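Local coordinates for protein polyketide synthase PksR (Bacillus subtilis, PDB 4U3V) that forms the enoyl-isomerase domain, a double hotdog, of a trans-acyltransferase polyketide synthase involved in making the antibiotic bacillaene, at residues E39-G44 with R51-A56; P165-L170 with S210-I215. One frame throughout, in Å; residues are numbered along the deposited sequence.

Overall arrangement
Followed from the N terminus, the chain first reaches contact 1, where the helical turn at 39-44 meets 51-56, which begins in the second strand of the short hairpin 45-47/50-52. That loop is closed before contact 2 opens, so the two contacts lie in series, their centres about 11 Å apart. Contact 2 joins 165-170 to 210-215 across 39 intervening residues and belongs to the predicted C-terminal hotdog, whereas contact 1 belongs to the N-terminal one. The hotdogs meet directly here: strand 166-167 runs antiparallel to strand 45-47, and Gly44 O lies 2.7 Å from Gly168 N, a probable hydrogen bond. Val54 also packs against Trp167.

Contact 1 (E39-G44 with R51-A56); sequences EPYVQG and RVLVGA
The phenol ring of Tyr41 receives Leu53 at its edge, in the plane of the ring, with CE2 of Tyr41 3.7 Å from CD1 of Leu53. Val54 comes in obliquely with one methyl, CG2, which lies 3.5 Å from CZ and 3.2 Å from OH of Tyr41; this is snug packing for a methyl beside a hydroxyl whose polar partner is Thr57. With CG of Tyr41 opposite the backbone N (chi1 -168°), the ring leaves the helical turn and reaches along the second segment. The other flat group is the guanidinium of Arg51, which has Gln43 CB over one face. The two side chains run side by side in the same direction, their amide and guanidinium planes 59° apart, and NH1 of Arg51 comes within 3.1 Å of Gln43 CG. NH1 also bonds to the backbone O of Tyr37, whose ring makes a cation-pi contact with the arginine. Between these ends Val42 crosses the arginine at about a right angle, CG1 of Val42 standing 3.9 Å from Arg51 CB. Side chains thus join the segments directly, and polar backbone atoms meet through one water, which donates to Tyr41 O and accepts from Val54 N, both at 2.9 Å. This is a case of a short helix folded back on the chain that leaves the next hairpin. Glu39 occupies the N-cap position, and its carboxylate bonds to Thr36 N and His199. Phe35 of strand 31-36, in the N-terminal hotdog, touches Val42 and Leu53 and meets the Tyr41 ring; from the C-terminal hotdog Phe171 meets that ring and Pro205 of helix 205-219 touches Tyr41.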
loop_
_atom_site.group_PDB
_atom_site.type_symbol
_atom_site.label_atom_id
_atom_site.label_comp_id
_atom_site.label_asym_id
_atom_site.label_seq_id
_atom_site.Cartn_x
_atom_site.Cartn_y
_atom_site.Cartn_z
ATOM N N GLU A 39 5.216 15.701 -10.948
ATOM C CA GLU A 39 4.293 15.895 -9.824
ATOM C C GLU A 39 4.840 15.289 -8.495
ATOM O O GLU A 39 5.686 14.383 -8.521
ATOM C CB GLU A 39 2.923 15.308 -10.165
ATOM C CG GLU A 39 2.919 13.794 -10.259
ATOM C CD GLU A 39 1.526 13.277 -10.505
ATOM O OE1 GLU A 39 1.230 12.903 -11.661
ATOM O OE2 GLU A 39 0.697 13.316 -9.563
ATOM N N PRO A 40 4.397 15.813 -7.334
ATOM C CA PRO A 40 5.029 15.403 -6.061
ATOM C C PRO A 40 4.914 13.898 -5.753
ATOM O O PRO A 40 5.851 13.308 -5.234
ATOM C CB PRO A 40 4.275 16.228 -5.006
ATOM C CG PRO A 40 3.782 17.436 -5.739
ATOM C CD PRO A 40 3.587 17.040 -7.185
ATOM N N TYR A 41 3.825 13.259 -6.181
ATOM C CA TYR A 41 3.695 11.798 -6.005
ATOM C C TYR A 41 4.840 11.019 -6.686
ATOM O O TYR A 41 5.250 9.955 -6.211
ATOM C CB TYR A 41 2.347 11.353 -6.567
ATOM C CG TYR A 41 1.958 9.927 -6.207
ATOM C CD1 TYR A 41 1.254 9.664 -5.043
ATOM C CD2 TYR A 41 2.274 8.859 -7.050
ATOM C CE1 TYR A 41 0.845 8.372 -4.738
ATOM C CE2 TYR A 41 1.837 7.575 -6.776
ATOM C CZ TYR A 41 1.151 7.334 -5.597
ATOM O OH TYR A 41 0.662 6.057 -5.329
ATOM N N VAL A 42 5.350 11.539 -7.816
ATOM C CA VAL A 42 6.361 10.840 -8.602
ATOM C C VAL A 42 7.756 11.295 -8.170
ATOM O O VAL A 42 8.646 10.449 -8.005
ATOM C CB VAL A 42 6.169 11.085 -10.122
ATOM C CG1 VAL A 42 7.258 10.398 -10.945
ATOM C CG2 VAL A 42 4.814 10.537 -10.542
ATOM N N GLN A 43 7.901 12.612 -7.980
ATOM C CA GLN A 43 9.172 13.198 -7.481
ATOM C C GLN A 43 9.520 12.582 -6.131
ATOM O O GLN A 43 10.694 12.437 -5.780
ATOM C CB GLN A 43 9.023 14.698 -7.228
ATOM C CG GLN A 43 8.901 15.571 -8.453
ATOM C CD GLN A 43 8.728 17.030 -8.079
ATOM O OE1 GLN A 43 7.959 17.367 -7.172
ATOM N NE2 GLN A 43 9.457 17.907 -8.765
ATOM N N GLY A 44 8.486 12.223 -5.378
ATOM C CA GLY A 44 8.665 11.713 -4.012
ATOM C C GLY A 44 9.113 10.282 -3.757
ATOM O O GLY A 44 9.241 9.858 -2.593
ATOM N N ARG A 51 12.888 7.782 -11.012
ATOM C CA ARG A 51 11.550 7.951 -10.404
ATOM C C ARG A 51 10.666 6.745 -10.697
ATOM O O ARG A 51 10.352 6.478 -11.852
ATOM C CB ARG A 51 10.952 9.249 -10.889
ATOM C CG ARG A 51 11.858 10.417 -10.510
ATOM C CD ARG A 51 11.137 11.733 -10.418
ATOM N NE ARG A 51 12.100 12.843 -10.390
ATOM C CZ ARG A 51 11.793 14.127 -10.576
ATOM N NH1 ARG A 51 10.538 14.502 -10.829
ATOM N NH2 ARG A 51 12.745 15.053 -10.508
ATOM N N VAL A 52 10.428 5.914 -9.684
ATOM C CA VAL A 52 9.733 4.645 -9.864
ATOM C C VAL A 52 8.372 4.765 -9.183
ATOM O O VAL A 52 8.301 5.212 -8.039
ATOM C CB VAL A 52 10.514 3.513 -9.170
ATOM C CG1 VAL A 52 9.709 2.217 -9.142
ATOM C CG2 VAL A 52 11.893 3.327 -9.814
ATOM N N LEU A 53 7.279 4.499 -9.902
ATOM C CA LEU A 53 5.961 4.696 -9.279
ATOM C C LEU A 53 5.856 3.786 -8.051
ATOM O O LEU A 53 6.198 2.594 -8.119
ATOM C CB LEU A 53 4.858 4.352 -10.298
ATOM C CG LEU A 53 3.432 4.756 -9.916
ATOM C CD1 LEU A 53 3.336 6.274 -9.850
ATOM C CD2 LEU A 53 2.491 4.218 -10.986
ATOM N N VAL A 54 5.377 4.330 -6.918
ATOM C CA VAL A 54 5.368 3.520 -5.712
ATOM C C VAL A 54 4.422 2.325 -5.887
ATOM O O VAL A 54 3.326 2.460 -6.456
ATOM C CB VAL A 54 4.989 4.321 -4.451
ATOM C CG1 VAL A 54 6.096 5.293 -4.071
ATOM C CG2 VAL A 54 3.655 5.026 -4.646
ATOM N N GLY A 55 4.841 1.162 -5.397
ATOM C CA GLY A 55 4.012 -0.057 -5.503
ATOM C C GLY A 55 2.644 0.044 -4.815
ATOM O O GLY A 55 1.676 -0.601 -5.228
ATOM N N ALA A 56 2.564 0.913 -3.807
ATOM C CA ALA A 56 1.293 1.235 -3.141
ATOM C C ALA A 56 0.153 1.672 -4.084
ATOM O O ALA A 56 -1.029 1.563 -3.737
ATOM C CB ALA A 56 1.560 2.294 -2.050
HETATM O O HOH W 1 5.608 7.225 -6.951
#

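Contact 2 (P165-L170 with S210-I215)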
loop_
_atom_site.group_PDB
_atom_site.type_symbol
_atom_site.label_atom_id
_atom_site.label_comp_id
_atom_site.label_asym_id
_atom_site.label_seq_id
_atom_site.Cartn_x
_atom_site.Cartn_y
_atom_site.Cartn_z
ATOM N N PRO A 165 15.342 3.707 -0.904
ATOM C CA PRO A 165 14.417 4.689 -1.485
ATOM C C PRO A 165 14.616 6.089 -0.911
ATOM O O PRO A 165 14.753 6.244 0.306
ATOM C CB PRO A 165 13.037 4.156 -1.092
ATOM C CG PRO A 165 13.227 2.684 -0.892
ATOM C CD PRO A 165 14.670 2.438 -0.556
ATOM N N GLU A 166 14.657 7.094 -1.784
ATOM C CA GLU A 166 14.568 8.483 -1.349
ATOM C C GLU A 166 13.131 8.984 -1.380
ATOM O O GLU A 166 12.481 8.949 -2.428
ATOM C CB GLU A 166 15.421 9.386 -2.228
ATOM C CG GLU A 166 16.912 9.281 -1.977
ATOM C CD GLU A 166 17.702 9.437 -3.258
ATOM O OE1 GLU A 166 17.740 10.566 -3.799
ATOM O OE2 GLU A 166 18.233 8.419 -3.753
ATOM N N TRP A 167 12.684 9.542 -0.256
ATOM C CA TRP A 167 11.275 9.899 -0.059
ATOM C C TRP A 167 11.029 11.369 -0.086
ATOM O O TRP A 167 11.678 12.118 0.634
ATOM C CB TRP A 167 10.781 9.326 1.267
ATOM C CG TRP A 167 10.795 7.829 1.289
ATOM C CD1 TRP A 167 11.712 6.985 1.914
ATOM C CD2 TRP A 167 9.849 6.946 0.620
ATOM N NE1 TRP A 167 11.410 5.667 1.676
ATOM C CE2 TRP A 167 10.256 5.581 0.950
ATOM C CE3 TRP A 167 8.693 7.148 -0.123
ATOM C CZ2 TRP A 167 9.540 4.486 0.517
ATOM C CZ3 TRP A 167 7.980 6.032 -0.540
ATOM C CH2 TRP A 167 8.385 4.745 -0.232
ATOM N N GLY A 168 10.014 11.786 -0.823
ATOM C CA GLY A 168 9.498 13.145 -0.722
ATOM C C GLY A 168 8.536 13.363 0.433
ATOM O O GLY A 168 8.031 12.412 1.029
ATOM N N GLU A 169 8.253 14.620 0.759
ATOM C CA GLU A 169 7.495 14.917 1.985
ATOM C C GLU A 169 6.041 14.434 2.028
ATOM O O GLU A 169 5.501 14.177 3.105
ATOM C CB GLU A 169 7.508 16.416 2.304
ATOM C CG GLU A 169 8.902 17.010 2.442
ATOM C CD GLU A 169 9.649 16.489 3.660
ATOM O OE1 GLU A 169 9.108 16.632 4.780
ATOM O OE2 GLU A 169 10.751 15.904 3.493
ATOM N N LEU A 170 5.389 14.386 0.867
ATOM C CA LEU A 170 4.080 13.754 0.710
ATOM C C LEU A 170 3.943 12.407 1.459
ATOM O O LEU A 170 2.867 12.097 1.985
ATOM C CB LEU A 170 3.859 13.481 -0.793
ATOM C CG LEU A 170 2.480 12.945 -1.169
ATOM C CD1 LEU A 170 1.403 13.894 -0.644
ATOM C CD2 LEU A 170 2.305 12.681 -2.665
ATOM N N SER A 210 2.321 3.814 3.873
ATOM C CA SER A 210 2.690 4.044 5.259
ATOM C C SER A 210 2.990 2.715 5.921
ATOM O O SER A 210 3.920 2.623 6.749
ATOM C CB SER A 210 1.560 4.755 6.006
ATOM O OG SER A 210 1.466 6.072 5.473
ATOM N N ALA A 211 2.280 1.682 5.488
ATOM C CA ALA A 211 2.521 0.346 6.029
ATOM C C ALA A 211 3.914 -0.127 5.617
ATOM O O ALA A 211 4.661 -0.673 6.419
ATOM C CB ALA A 211 1.421 -0.645 5.598
ATOM N N TYR A 212 4.319 0.122 4.371
ATOM C CA TYR A 212 5.678 -0.203 3.973
ATOM C C TYR A 212 6.727 0.573 4.807
ATOM O O TYR A 212 7.738 0.027 5.219
ATOM C CB TYR A 212 5.790 0.105 2.468
ATOM C CG TYR A 212 7.142 -0.015 1.859
ATOM C CD1 TYR A 212 7.942 -1.137 2.052
ATOM C CD2 TYR A 212 7.583 0.969 0.981
ATOM C CE1 TYR A 212 9.194 -1.224 1.449
ATOM C CE2 TYR A 212 8.805 0.868 0.342
ATOM C CZ TYR A 212 9.610 -0.209 0.588
ATOM O OH TYR A 212 10.825 -0.274 -0.096
ATOM N N LEU A 213 6.511 1.874 5.013
ATOM C CA LEU A 213 7.519 2.667 5.735
ATOM C C LEU A 213 7.649 2.168 7.202
ATOM O O LEU A 213 8.777 2.080 7.730
ATOM C CB LEU A 213 7.103 4.146 5.713
ATOM C CG LEU A 213 7.232 4.840 4.352
ATOM C CD1 LEU A 213 6.587 6.219 4.401
ATOM C CD2 LEU A 213 8.692 4.953 3.973
ATOM N N ALA A 214 6.511 1.804 7.794
ATOM C CA ALA A 214 6.503 1.248 9.174
ATOM C C ALA A 214 7.238 -0.079 9.183
ATOM O O ALA A 214 7.978 -0.384 10.120
ATOM C CB ALA A 214 5.078 1.073 9.695
ATOM N N ILE A 215 7.023 -0.893 8.161
ATOM C CA ILE A 215 7.768 -2.152 8.041
ATOM C C ILE A 215 9.291 -1.929 7.966
ATOM O O ILE A 215 10.066 -2.606 8.618
ATOM C CB ILE A 215 7.230 -2.998 6.865
ATOM C CG1 ILE A 215 5.845 -3.560 7.219
ATOM C CG2 ILE A 215 8.213 -4.133 6.545
ATOM C CD1 ILE A 215 5.011 -4.017 6.063
#
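Trp167 lays its indole against Leu213 of helix 205-219, the long helix of the C-terminal hotdog fold, around which the strands of the sheet curve. The tight part is here. Methyl CD2 of Leu213 stands 3.8 Å from the centroid of the five-membered ring and 26° off its normal, a CH-pi contact over the face, and comes to 3.5 Å from Trp167 CE2. CB of Pro165, two residues earlier in the same segment, sits over the opposite face, so the indole lies between the two, each offset toward its rim. A first torsion of -64° in Trp167 sets CG beside the backbone N and opposite the carbonyl carbon, sending the indole across to the helix. The backbones themselves stay well apart, the nearest CA atoms, those of Trp167 and Leu213, being 10.0 Å from each other; long side chains bridge that distance. Behind the helix, Ala211, Ala214 and Ile215 pack on strands 274-283, 247-257 and 183-190, while the indole also meets the ring of His45 and, edge-to-face, that of Phe171. The looser side is at Pro165 and Glu166, both poorly ordered: across to the helix Pro165 offers only CG, 3.9 Å from the hydroxyl OH of Tyr212, and Glu166 is exposed to solvent. Tyr212 makes its firmer contact farther in, at the indole's edge and in its plane: CE2 of Tyr212 lies 3.7 Å from CZ2 of Trp167.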